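Local coordinates for actin-binding protein (Saccharomyces cerevisiae, PDB 1HQZ) that binds actin filaments through this N-terminal cofilin-homology domain and recruits the ARP2/3 complex to their sides, regulating actin assembly, at residues Glu4-Ile15 with Ile35-Pro45; Asp27-Ile35 with Pro45-Phe55. All coordinates share one frame; numbering follows the deposited sequence.

Contact 1. Residues Glu4-Ile15 with Ile35-Pro45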
loop_
_atom_site.group_PDB
_atom_site.type_symbol
_atom_site.label_atom_id
_atom_site.label_comp_id
_atom_site.label_asym_id
_atom_site.label_seq_id
_atom_site.Cartn_x
_atom_site.Cartn_y
_atom_site.Cartn_z
ATOM N N GLU A 4 13.630 -11.039 9.547
ATOM C CA GLU A 4 12.693 -10.311 10.399
ATOM C C GLU A 4 11.292 -10.312 9.782
ATOM O O GLU A 4 10.949 -9.427 9.001
ATOM C CB GLU A 4 13.195 -8.878 10.584
ATOM C CG GLU A 4 12.765 -8.208 11.875
ATOM C CD GLU A 4 13.554 -6.938 12.158
ATOM O OE1 GLU A 4 13.389 -5.946 11.416
ATOM O OE2 GLU A 4 14.351 -6.935 13.120
ATOM N N PRO A 5 10.465 -11.315 10.132
ATOM C CA PRO A 5 9.095 -11.456 9.621
ATOM C C PRO A 5 8.212 -10.261 9.955
ATOM O O PRO A 5 8.377 -9.631 11.001
ATOM C CB PRO A 5 8.600 -12.733 10.299
ATOM C CG PRO A 5 9.862 -13.503 10.551
ATOM C CD PRO A 5 10.789 -12.425 11.042
ATOM N N ILE A 6 7.272 -9.955 9.068
ATOM C CA ILE A 6 6.373 -8.833 9.288
ATOM C C ILE A 6 5.204 -9.259 10.161
ATOM O O ILE A 6 4.730 -10.389 10.073
ATOM C CB ILE A 6 5.799 -8.280 7.960
ATOM C CG1 ILE A 6 4.916 -7.062 8.252
ATOM C CG2 ILE A 6 4.978 -9.357 7.253
ATOM C CD1 ILE A 6 4.262 -6.456 7.031
ATOM N N ASP A 7 4.738 -8.349 11.003
ATOM C CA ASP A 7 3.606 -8.657 11.859
ATOM C C ASP A 7 2.415 -7.792 11.489
ATOM O O ASP A 7 2.393 -6.599 11.785
ATOM C CB ASP A 7 3.973 -8.449 13.333
ATOM C CG ASP A 7 2.752 -8.405 14.238
ATOM O OD1 ASP A 7 1.757 -9.113 13.949
ATOM O OD2 ASP A 7 2.793 -7.668 15.247
ATOM N N TYR A 8 1.434 -8.402 10.831
ATOM C CA TYR A 8 0.222 -7.695 10.430
ATOM C C TYR A 8 -1.032 -8.397 10.940
ATOM O O TYR A 8 -2.139 -8.122 10.471
ATOM C CB TYR A 8 0.147 -7.561 8.899
ATOM C CG TYR A 8 0.330 -8.856 8.127
ATOM C CD1 TYR A 8 -0.512 -9.946 8.331
ATOM C CD2 TYR A 8 1.340 -8.981 7.177
ATOM C CE1 TYR A 8 -0.353 -11.130 7.606
ATOM C CE2 TYR A 8 1.508 -10.152 6.449
ATOM C CZ TYR A 8 0.659 -11.221 6.665
ATOM O OH TYR A 8 0.817 -12.371 5.921
ATOM N N THR A 9 -0.863 -9.308 11.895
ATOM C CA THR A 9 -2.007 -10.037 12.437
ATOM C C THR A 9 -2.438 -9.506 13.804
ATOM O O THR A 9 -3.604 -9.627 14.184
ATOM C CB THR A 9 -1.709 -11.550 12.528
ATOM O OG1 THR A 9 -0.486 -11.756 13.244
ATOM C CG2 THR A 9 -1.580 -12.150 11.136
ATOM N N THR A 10 -1.497 -8.907 14.525
ATOM C CA THR A 10 -1.771 -8.334 15.838
ATOM C C THR A 10 -2.889 -7.311 15.720
ATOM O O THR A 10 -3.835 -7.308 16.515
ATOM C CB THR A 10 -0.524 -7.628 16.410
ATOM O OG1 THR A 10 0.471 -8.606 16.730
ATOM C CG2 THR A 10 -0.877 -6.828 17.653
ATOM N N HIS A 11 -2.768 -6.433 14.729
ATOM C CA HIS A 11 -3.766 -5.401 14.502
ATOM C C HIS A 11 -4.579 -5.707 13.245
ATOM O O HIS A 11 -4.976 -4.806 12.505
ATOM C CB HIS A 11 -3.084 -4.040 14.379
ATOM C CG HIS A 11 -2.354 -3.618 15.616
ATOM N ND1 HIS A 11 -3.000 -3.334 16.800
ATOM C CD2 HIS A 11 -1.035 -3.430 15.854
ATOM C CE1 HIS A 11 -2.109 -2.987 17.713
ATOM N NE2 HIS A 11 -0.909 -3.037 17.165
ATOM N N SER A 12 -4.826 -6.993 13.020
ATOM C CA SER A 12 -5.593 -7.448 11.867
ATOM C C SER A 12 -6.983 -6.807 11.828
ATOM O O SER A 12 -7.529 -6.543 10.756
ATOM C CB SER A 12 -5.738 -8.965 11.924
ATOM O OG SER A 12 -6.357 -9.344 13.141
ATOM N N ARG A 13 -7.546 -6.561 13.007
ATOM C CA ARG A 13 -8.870 -5.959 13.122
ATOM C C ARG A 13 -8.897 -4.588 12.458
ATOM O O ARG A 13 -9.739 -4.319 11.601
ATOM C CB ARG A 13 -9.255 -5.807 14.595
ATOM C CG ARG A 13 -10.725 -6.044 14.888
ATOM C CD ARG A 13 -11.048 -7.532 14.818
ATOM N NE ARG A 13 -10.182 -8.308 15.707
ATOM C CZ ARG A 13 -10.142 -9.637 15.747
ATOM N NH1 ARG A 13 -10.924 -10.350 14.949
ATOM N NH2 ARG A 13 -9.319 -10.253 16.585
ATOM N N GLU A 14 -7.978 -3.722 12.870
ATOM C CA GLU A 14 -7.895 -2.376 12.321
ATOM C C GLU A 14 -7.536 -2.416 10.840
ATOM O O GLU A 14 -8.136 -1.711 10.029
ATOM C CB GLU A 14 -6.844 -1.549 13.066
ATOM C CG GLU A 14 -7.057 -1.425 14.568
ATOM C CD GLU A 14 -6.669 -2.687 15.326
ATOM O OE1 GLU A 14 -7.398 -3.698 15.246
ATOM O OE2 GLU A 14 -5.619 -2.666 16.000
ATOM N N ILE A 15 -6.557 -3.248 10.495
ATOM C CA ILE A 15 -6.120 -3.362 9.110
ATOM C C ILE A 15 -7.214 -3.863 8.169
ATOM O O ILE A 15 -7.544 -3.189 7.186
ATOM C CB ILE A 15 -4.885 -4.286 8.977
ATOM C CG1 ILE A 15 -3.677 -3.645 9.665
ATOM C CG2 ILE A 15 -4.576 -4.533 7.508
ATOM C CD1 ILE A 15 -2.418 -4.457 9.553
ATOM N N ILE A 35 -0.086 1.224 5.804
ATOM C CA ILE A 35 0.184 0.592 7.093
ATOM C C ILE A 35 1.668 0.734 7.405
ATOM O O ILE A 35 2.520 0.523 6.541
ATOM C CB ILE A 35 -0.212 -0.908 7.119
ATOM C CG1 ILE A 35 0.606 -1.687 6.089
ATOM C CG2 ILE A 35 -1.716 -1.052 6.891
ATOM C CD1 ILE A 35 0.388 -3.175 6.152
ATOM N N SER A 36 1.967 1.084 8.650
ATOM C CA SER A 36 3.335 1.300 9.095
ATOM C C SER A 36 3.575 0.593 10.436
ATOM O O SER A 36 2.636 0.335 11.196
ATOM C CB SER A 36 3.574 2.810 9.221
ATOM O OG SER A 36 4.936 3.117 9.463
ATOM N N PRO A 37 4.841 0.279 10.751
ATOM C CA PRO A 37 5.161 -0.407 12.007
ATOM C C PRO A 37 5.216 0.525 13.215
ATOM O O PRO A 37 5.806 1.608 13.141
ATOM C CB PRO A 37 6.511 -1.040 11.699
ATOM C CG PRO A 37 7.169 0.040 10.883
ATOM C CD PRO A 37 6.058 0.497 9.946
ATOM N N ASN A 38 4.598 0.108 14.323
ATOM C CA ASN A 38 4.606 0.923 15.541
ATOM C C ASN A 38 5.890 0.707 16.337
ATOM O O ASN A 38 6.809 0.023 15.883
ATOM C CB ASN A 38 3.390 0.614 16.433
ATOM C CG ASN A 38 3.328 -0.839 16.877
ATOM O OD1 ASN A 38 4.356 -1.481 17.114
ATOM N ND2 ASN A 38 2.108 -1.360 17.011
ATOM N N ALA A 39 5.953 1.295 17.526
ATOM C CA ALA A 39 7.132 1.165 18.376
ATOM C C ALA A 39 7.508 -0.296 18.623
ATOM O O ALA A 39 8.687 -0.629 18.743
ATOM C CB ALA A 39 6.897 1.879 19.705
ATOM N N LYS A 40 6.506 -1.165 18.690
ATOM C CA LYS A 40 6.749 -2.582 18.930
ATOM C C LYS A 40 6.929 -3.373 17.642
ATOM O O LYS A 40 6.825 -4.601 17.645
ATOM C CB LYS A 40 5.589 -3.183 19.727
ATOM C CG LYS A 40 5.309 -2.484 21.051
ATOM C CD LYS A 40 4.181 -3.174 21.810
ATOM C CE LYS A 40 3.972 -2.556 23.184
ATOM N NZ LYS A 40 2.944 -3.300 23.972
ATOM N N LYS A 41 7.196 -2.666 16.547
ATOM C CA LYS A 41 7.387 -3.286 15.231
ATOM C C LYS A 41 6.150 -4.007 14.716
ATOM O O LYS A 41 6.249 -4.916 13.894
ATOM C CB LYS A 41 8.564 -4.263 15.256
ATOM C CG LYS A 41 9.902 -3.606 15.499
ATOM C CD LYS A 41 11.001 -4.637 15.562
ATOM C CE LYS A 41 12.317 -4.011 15.990
ATOM N NZ LYS A 41 13.359 -5.057 16.210
ATOM N N GLU A 42 4.985 -3.601 15.204
ATOM C CA GLU A 42 3.728 -4.201 14.772
ATOM C C GLU A 42 3.106 -3.273 13.719
ATOM O O GLU A 42 3.062 -2.056 13.905
ATOM C CB GLU A 42 2.776 -4.345 15.963
ATOM C CG GLU A 42 3.404 -4.999 17.188
ATOM C CD GLU A 42 2.456 -5.058 18.381
ATOM O OE1 GLU A 42 1.913 -4.000 18.773
ATOM O OE2 GLU A 42 2.261 -6.165 18.928
ATOM N N TYR A 43 2.644 -3.836 12.607
ATOM C CA TYR A 43 2.038 -3.010 11.576
ATOM C C TYR A 43 0.576 -2.718 11.845
ATOM O O TYR A 43 -0.200 -3.612 12.183
ATOM C CB TYR A 43 2.175 -3.657 10.198
ATOM C CG TYR A 43 3.500 -3.376 9.538
ATOM C CD1 TYR A 43 4.650 -4.071 9.911
ATOM C CD2 TYR A 43 3.611 -2.386 8.555
ATOM C CE1 TYR A 43 5.887 -3.790 9.324
ATOM C CE2 TYR A 43 4.838 -2.095 7.961
ATOM C CZ TYR A 43 5.973 -2.800 8.350
ATOM O OH TYR A 43 7.189 -2.518 7.769
ATOM N N GLU A 44 0.209 -1.452 11.692
ATOM C CA GLU A 44 -1.165 -1.021 11.884
ATOM C C GLU A 44 -1.449 0.156 10.953
ATOM O O GLU A 44 -0.526 0.758 10.402
ATOM C CB GLU A 44 -1.391 -0.617 13.342
ATOM C CG GLU A 44 -0.492 0.497 13.830
ATOM C CD GLU A 44 -0.629 0.727 15.326
ATOM O OE1 GLU A 44 -0.002 1.677 15.852
ATOM O OE2 GLU A 44 -1.364 -0.048 15.973
ATOM N N PRO A 45 -2.731 0.490 10.756
ATOM C CA PRO A 45 -3.081 1.609 9.878
ATOM C C PRO A 45 -2.432 2.892 10.359
ATOM O O PRO A 45 -2.586 3.269 11.513
ATOM C CB PRO A 45 -4.600 1.671 9.991
ATOM C CG PRO A 45 -4.971 0.249 10.229
ATOM C CD PRO A 45 -3.941 -0.182 11.249
HETATM O O HOH W 1 6.360 -6.288 11.878
#
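His11 and Tyr43 carry a mixed polar and apolar surface contact in which the N-terminal arm of the ADF-homology domain, and the start of the helix that follows it, lie along the turn and returning strand of a beta hairpin. Backbone pairing is confined to one point: Tyr43 N donates to Asp7 O at 2.9 Å, almost straight. Beside it the Tyr43 ring is roofed by Ile6, whose CD1 stands 3.9 Å from the ring centroid, a CH-pi contact over the face. With CG1 anti to the backbone N (chi1 -177°), the isoleucine chain is carried across the ring, and CG1 itself comes to 3.4 Å from Tyr43 CD1.

The imidazole of His11 meets two glutamates differently. Glu44 OE2 sits over the middle of one ring face, 3.2 Å from His11 NE2 but at an angle unsuited to a hydrogen bond, whereas NE2 donates weakly to Glu42 OE1, which also accepts from Asn38 ND2 through its anti lone pair. On the far side of the ring lies Thr10 CG2, and His11 ND1 is bonded to Glu14 OE2 at 2.8 Å. Replacing His11 by alanine would remove the imidazole, and Glu14 OE2 and Glu42 OE1 would probably each lose a donor while Glu44 OE2 lost the ring face it covers. Asp7 OD2 and Glu42 OE2, 4.0 Å apart, are like charges; Asp7 OD2 accepts from Thr10 OG1 on its syn lone pair, which may temper the repulsion.

Further along, Ile15 CG1 packs against Pro45 CD at 3.8 Å. Around this seam, helix 93-110 receives Ile6 on Val106 and Ile15 on Leu110, Tyr8 OH bonds Asn109, and Tyr43 OH reaches Val64 O while its ring meets Tyr66 of strand 65-71.

Contact 2. Residues Asp27-Ile35 with Pro45-Phe55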
loop_
_atom_site.group_PDB
_atom_site.type_symbol
_atom_site.label_atom_id
_atom_site.label_comp_id
_atom_site.label_asym_id
_atom_site.label_seq_id
_atom_site.Cartn_x
_atom_site.Cartn_y
_atom_site.Cartn_z
ATOM N N ASP A 27 -16.934 3.032 0.716
ATOM C CA ASP A 27 -16.869 4.333 1.375
ATOM C C ASP A 27 -15.952 5.311 0.625
ATOM O O ASP A 27 -14.728 5.203 0.685
ATOM C CB ASP A 27 -16.390 4.139 2.816
ATOM C CG ASP A 27 -16.328 5.438 3.594
ATOM O OD1 ASP A 27 -16.740 6.490 3.055
ATOM O OD2 ASP A 27 -15.865 5.399 4.755
ATOM N N PRO A 28 -16.541 6.290 -0.085
ATOM C CA PRO A 28 -15.800 7.295 -0.856
ATOM C C PRO A 28 -14.784 8.128 -0.066
ATOM O O PRO A 28 -13.864 8.698 -0.654
ATOM C CB PRO A 28 -16.908 8.142 -1.474
ATOM C CG PRO A 28 -18.018 8.033 -0.473
ATOM C CD PRO A 28 -17.988 6.564 -0.134
ATOM N N ASP A 29 -14.941 8.198 1.254
ATOM C CA ASP A 29 -13.995 8.945 2.085
ATOM C C ASP A 29 -12.709 8.152 2.300
ATOM O O ASP A 29 -11.677 8.714 2.656
ATOM C CB ASP A 29 -14.584 9.273 3.469
ATOM C CG ASP A 29 -15.690 10.305 3.413
ATOM O OD1 ASP A 29 -15.561 11.277 2.653
ATOM O OD2 ASP A 29 -16.684 10.155 4.147
ATOM N N THR A 30 -12.773 6.844 2.100
ATOM C CA THR A 30 -11.602 6.005 2.301
ATOM C C THR A 30 -11.317 5.140 1.082
ATOM O O THR A 30 -11.921 4.082 0.912
ATOM C CB THR A 30 -11.787 5.097 3.539
ATOM O OG1 THR A 30 -12.143 5.902 4.663
ATOM C CG2 THR A 30 -10.492 4.351 3.866
ATOM N N THR A 31 -10.385 5.591 0.242
ATOM C CA THR A 31 -10.013 4.853 -0.965
ATOM C C THR A 31 -8.560 4.399 -0.930
ATOM O O THR A 31 -8.076 3.763 -1.861
ATOM C CB THR A 31 -10.216 5.702 -2.219
ATOM O OG1 THR A 31 -9.354 6.846 -2.163
ATOM C CG2 THR A 31 -11.656 6.160 -2.311
ATOM N N TRP A 32 -7.849 4.752 0.129
ATOM C CA TRP A 32 -6.470 4.324 0.257
ATOM C C TRP A 32 -6.083 4.165 1.717
ATOM O O TRP A 32 -6.722 4.727 2.612
ATOM C CB TRP A 32 -5.507 5.283 -0.459
ATOM C CG TRP A 32 -5.476 6.695 0.041
ATOM C CD1 TRP A 32 -6.087 7.779 -0.519
ATOM C CD2 TRP A 32 -4.704 7.192 1.139
ATOM N NE1 TRP A 32 -5.732 8.924 0.148
ATOM C CE2 TRP A 32 -4.884 8.594 1.172
ATOM C CE3 TRP A 32 -3.875 6.588 2.096
ATOM C CZ2 TRP A 32 -4.262 9.407 2.128
ATOM C CZ3 TRP A 32 -3.259 7.389 3.040
ATOM C CH2 TRP A 32 -3.455 8.791 3.049
ATOM N N LEU A 33 -5.032 3.388 1.941
ATOM C CA LEU A 33 -4.537 3.082 3.279
ATOM C C LEU A 33 -3.035 2.838 3.241
ATOM O O LEU A 33 -2.518 2.274 2.277
ATOM C CB LEU A 33 -5.206 1.793 3.796
ATOM C CG LEU A 33 -4.458 0.973 4.867
ATOM C CD1 LEU A 33 -4.507 1.698 6.213
ATOM C CD2 LEU A 33 -5.104 -0.423 4.989
ATOM N N ILE A 34 -2.345 3.269 4.287
ATOM C CA ILE A 34 -0.916 3.027 4.399
ATOM C C ILE A 34 -0.713 2.393 5.767
ATOM O O ILE A 34 -1.161 2.947 6.781
ATOM C CB ILE A 34 -0.076 4.329 4.361
ATOM C CG1 ILE A 34 -0.099 4.932 2.947
ATOM C CG2 ILE A 34 1.366 4.027 4.797
ATOM C CD1 ILE A 34 0.776 6.189 2.784
ATOM N N ILE A 35 -0.086 1.224 5.804
ATOM C CA ILE A 35 0.184 0.592 7.093
ATOM C C ILE A 35 1.668 0.734 7.405
ATOM O O ILE A 35 2.520 0.523 6.541
ATOM C CB ILE A 35 -0.212 -0.908 7.119
ATOM C CG1 ILE A 35 0.606 -1.687 6.089
ATOM C CG2 ILE A 35 -1.716 -1.052 6.891
ATOM C CD1 ILE A 35 0.388 -3.175 6.152
ATOM N N PRO A 45 -2.731 0.490 10.756
ATOM C CA PRO A 45 -3.081 1.609 9.878
ATOM C C PRO A 45 -2.432 2.892 10.359
ATOM O O PRO A 45 -2.586 3.269 11.513
ATOM C CB PRO A 45 -4.600 1.671 9.991
ATOM C CG PRO A 45 -4.971 0.249 10.229
ATOM C CD PRO A 45 -3.941 -0.182 11.249
ATOM N N GLU A 46 -1.692 3.558 9.487
ATOM C CA GLU A 46 -1.067 4.807 9.884
ATOM C C GLU A 46 -1.917 5.957 9.395
ATOM O O GLU A 46 -2.148 6.924 10.116
ATOM C CB GLU A 46 0.332 4.934 9.301
ATOM C CG GLU A 46 0.969 6.251 9.665
ATOM C CD GLU A 46 2.449 6.273 9.392
ATOM O OE1 GLU A 46 2.862 6.704 8.286
ATOM O OE2 GLU A 46 3.201 5.842 10.297
ATOM N N SER A 47 -2.393 5.834 8.161
ATOM C CA SER A 47 -3.216 6.870 7.562
ATOM C C SER A 47 -4.114 6.308 6.474
ATOM O O SER A 47 -3.848 5.243 5.913
ATOM C CB SER A 47 -2.325 7.954 6.971
ATOM O OG SER A 47 -1.378 7.370 6.101
ATOM N N THR A 48 -5.186 7.040 6.200
ATOM C CA THR A 48 -6.153 6.681 5.186
ATOM C C THR A 48 -6.630 8.014 4.632
ATOM O O THR A 48 -6.468 9.049 5.277
ATOM C CB THR A 48 -7.367 5.916 5.789
ATOM O OG1 THR A 48 -8.039 6.750 6.737
ATOM C CG2 THR A 48 -6.911 4.623 6.480
ATOM N N GLY A 49 -7.206 7.995 3.437
ATOM C CA GLY A 49 -7.692 9.225 2.844
ATOM C C GLY A 49 -8.513 8.908 1.619
ATOM O O GLY A 49 -8.645 7.737 1.248
ATOM N N SER A 50 -9.058 9.937 0.978
ATOM C CA SER A 50 -9.876 9.716 -0.208
ATOM C C SER A 50 -9.165 10.033 -1.516
ATOM O O SER A 50 -9.506 9.460 -2.551
ATOM C CB SER A 50 -11.157 10.543 -0.117
ATOM O OG SER A 50 -10.841 11.913 0.048
ATOM N N SER A 51 -8.185 10.937 -1.461
ATOM C CA SER A 51 -7.410 11.369 -2.638
ATOM C C SER A 51 -6.134 10.558 -2.935
ATOM O O SER A 51 -5.242 10.439 -2.090
ATOM C CB SER A 51 -7.036 12.849 -2.480
ATOM O OG SER A 51 -6.008 13.212 -3.377
ATOM N N PHE A 52 -6.051 10.020 -4.150
ATOM C CA PHE A 52 -4.895 9.224 -4.574
ATOM C C PHE A 52 -3.650 10.110 -4.569
ATOM O O PHE A 52 -2.539 9.654 -4.282
ATOM C CB PHE A 52 -5.152 8.661 -5.979
ATOM C CG PHE A 52 -4.043 7.787 -6.514
ATOM C CD1 PHE A 52 -3.682 6.614 -5.862
ATOM C CD2 PHE A 52 -3.418 8.098 -7.722
ATOM C CE1 PHE A 52 -2.721 5.754 -6.405
ATOM C CE2 PHE A 52 -2.457 7.248 -8.275
ATOM C CZ PHE A 52 -2.109 6.075 -7.617
ATOM N N HIS A 53 -3.847 11.382 -4.890
ATOM C CA HIS A 53 -2.747 12.335 -4.905
ATOM C C HIS A 53 -2.174 12.462 -3.483
ATOM O O HIS A 53 -0.958 12.508 -3.308
ATOM C CB HIS A 53 -3.242 13.694 -5.435
ATOM C CG HIS A 53 -2.182 14.751 -5.489
ATOM N ND1 HIS A 53 -2.037 15.710 -4.509
ATOM C CD2 HIS A 53 -1.200 14.985 -6.391
ATOM C CE1 HIS A 53 -1.009 16.489 -4.804
ATOM N NE2 HIS A 53 -0.484 16.070 -5.942
ATOM N N ASP A 54 -3.043 12.501 -2.470
ATOM C CA ASP A 54 -2.581 12.603 -1.078
ATOM C C ASP A 54 -1.822 11.326 -0.687
ATOM O O ASP A 54 -0.776 11.371 -0.033
ATOM C CB ASP A 54 -3.764 12.803 -0.126
ATOM C CG ASP A 54 -4.172 14.265 0.020
ATOM O OD1 ASP A 54 -3.677 15.130 -0.739
ATOM O OD2 ASP A 54 -5.003 14.546 0.907
ATOM N N PHE A 55 -2.365 10.193 -1.105
ATOM C CA PHE A 55 -1.776 8.885 -0.841
ATOM C C PHE A 55 -0.292 8.851 -1.187
ATOM O O PHE A 55 0.556 8.503 -0.359
ATOM C CB PHE A 55 -2.537 7.833 -1.663
ATOM C CG PHE A 55 -1.946 6.441 -1.613
ATOM C CD1 PHE A 55 -1.741 5.790 -0.394
ATOM C CD2 PHE A 55 -1.674 5.755 -2.794
ATOM C CE1 PHE A 55 -1.282 4.469 -0.360
ATOM C CE2 PHE A 55 -1.215 4.447 -2.776
ATOM C CZ PHE A 55 -1.018 3.797 -1.552
HETATM O O HOH W 2 -10.237 8.225 5.552
#
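Trp32 lies sandwiched between Gly49 and Phe55, and this indole is the heart of the contact. Gly49 N lies over the centre of one ring face, while Phe55 CB covers the other, 3.5 Å from the centroid of the five-membered ring and almost on its normal. The two aromatic side chains run antiparallel alongside one another, their planes 40° apart, and the exchange is mutual because Trp32 CB in turn stands over the face of the Phe55 ring. A first torsion of 62° sets Trp32 CG between its backbone N and carbonyl carbon, swinging the indole over the neighbouring strand. With no side chain, Gly49 leaves its backbone close against the six-membered ring, a place where a CB would be too close. Ser47 OG reaches the edge of that ring in plane, buried with no polar partner.

Strand 32-35 and strand 45-49 hold these groups in antiparallel register. Gly49 O accepts from both Thr31 N (2.9 Å) and Trp32 N, which come from opposite faces of its carbonyl plane. At the far end Ile34 O takes a bond from Glu46 N at 2.8 Å and a weak one from Ser47 N, the mark of a classic beta bulge. Beyond the strands, Thr31 OG1 donates to Ser50 O at 2.6 Å from above the carbonyl plane, and Ser51 caps helix 52-56 by accepting from Asp54 N. Ile34 CG1 touches the edge of Phe55, 3.5 Å from CE1, and the phenylalanine continues onto Phe59 and Ala69.

Backbone bonds thus set the strand register, while CH-pi and apolar packing hold helix 52-56 against the sheet face that carries Trp32 and Ile34. No salt bridge joins the two segments: peptide groups and carbon atoms fill both faces of the indole, and even Asp54 meets it through CB.

Both contacts draw on the hairpin of strands 32-37 and 43-49, sharing Ile35 and Pro45, yet their centres stand about 17 Å apart. Contact 1 is a surface seam: the arm and the start of helix 12-24 meet the hairpin's turn end through carboxylates and an imidazole mixed with small apolar patches, and with a single firm backbone bond. Contact 2 is partly buried and belongs to the sheet itself, where repeated strand bonds combine with aromatic packing against helix 52-56. They touch where Ser36 CB meets Glu46 OE2 at 3.2 Å. Charged side chains thus take part at the hairpin's turn end, whereas farther along it backbone pairing and an indole do the joining.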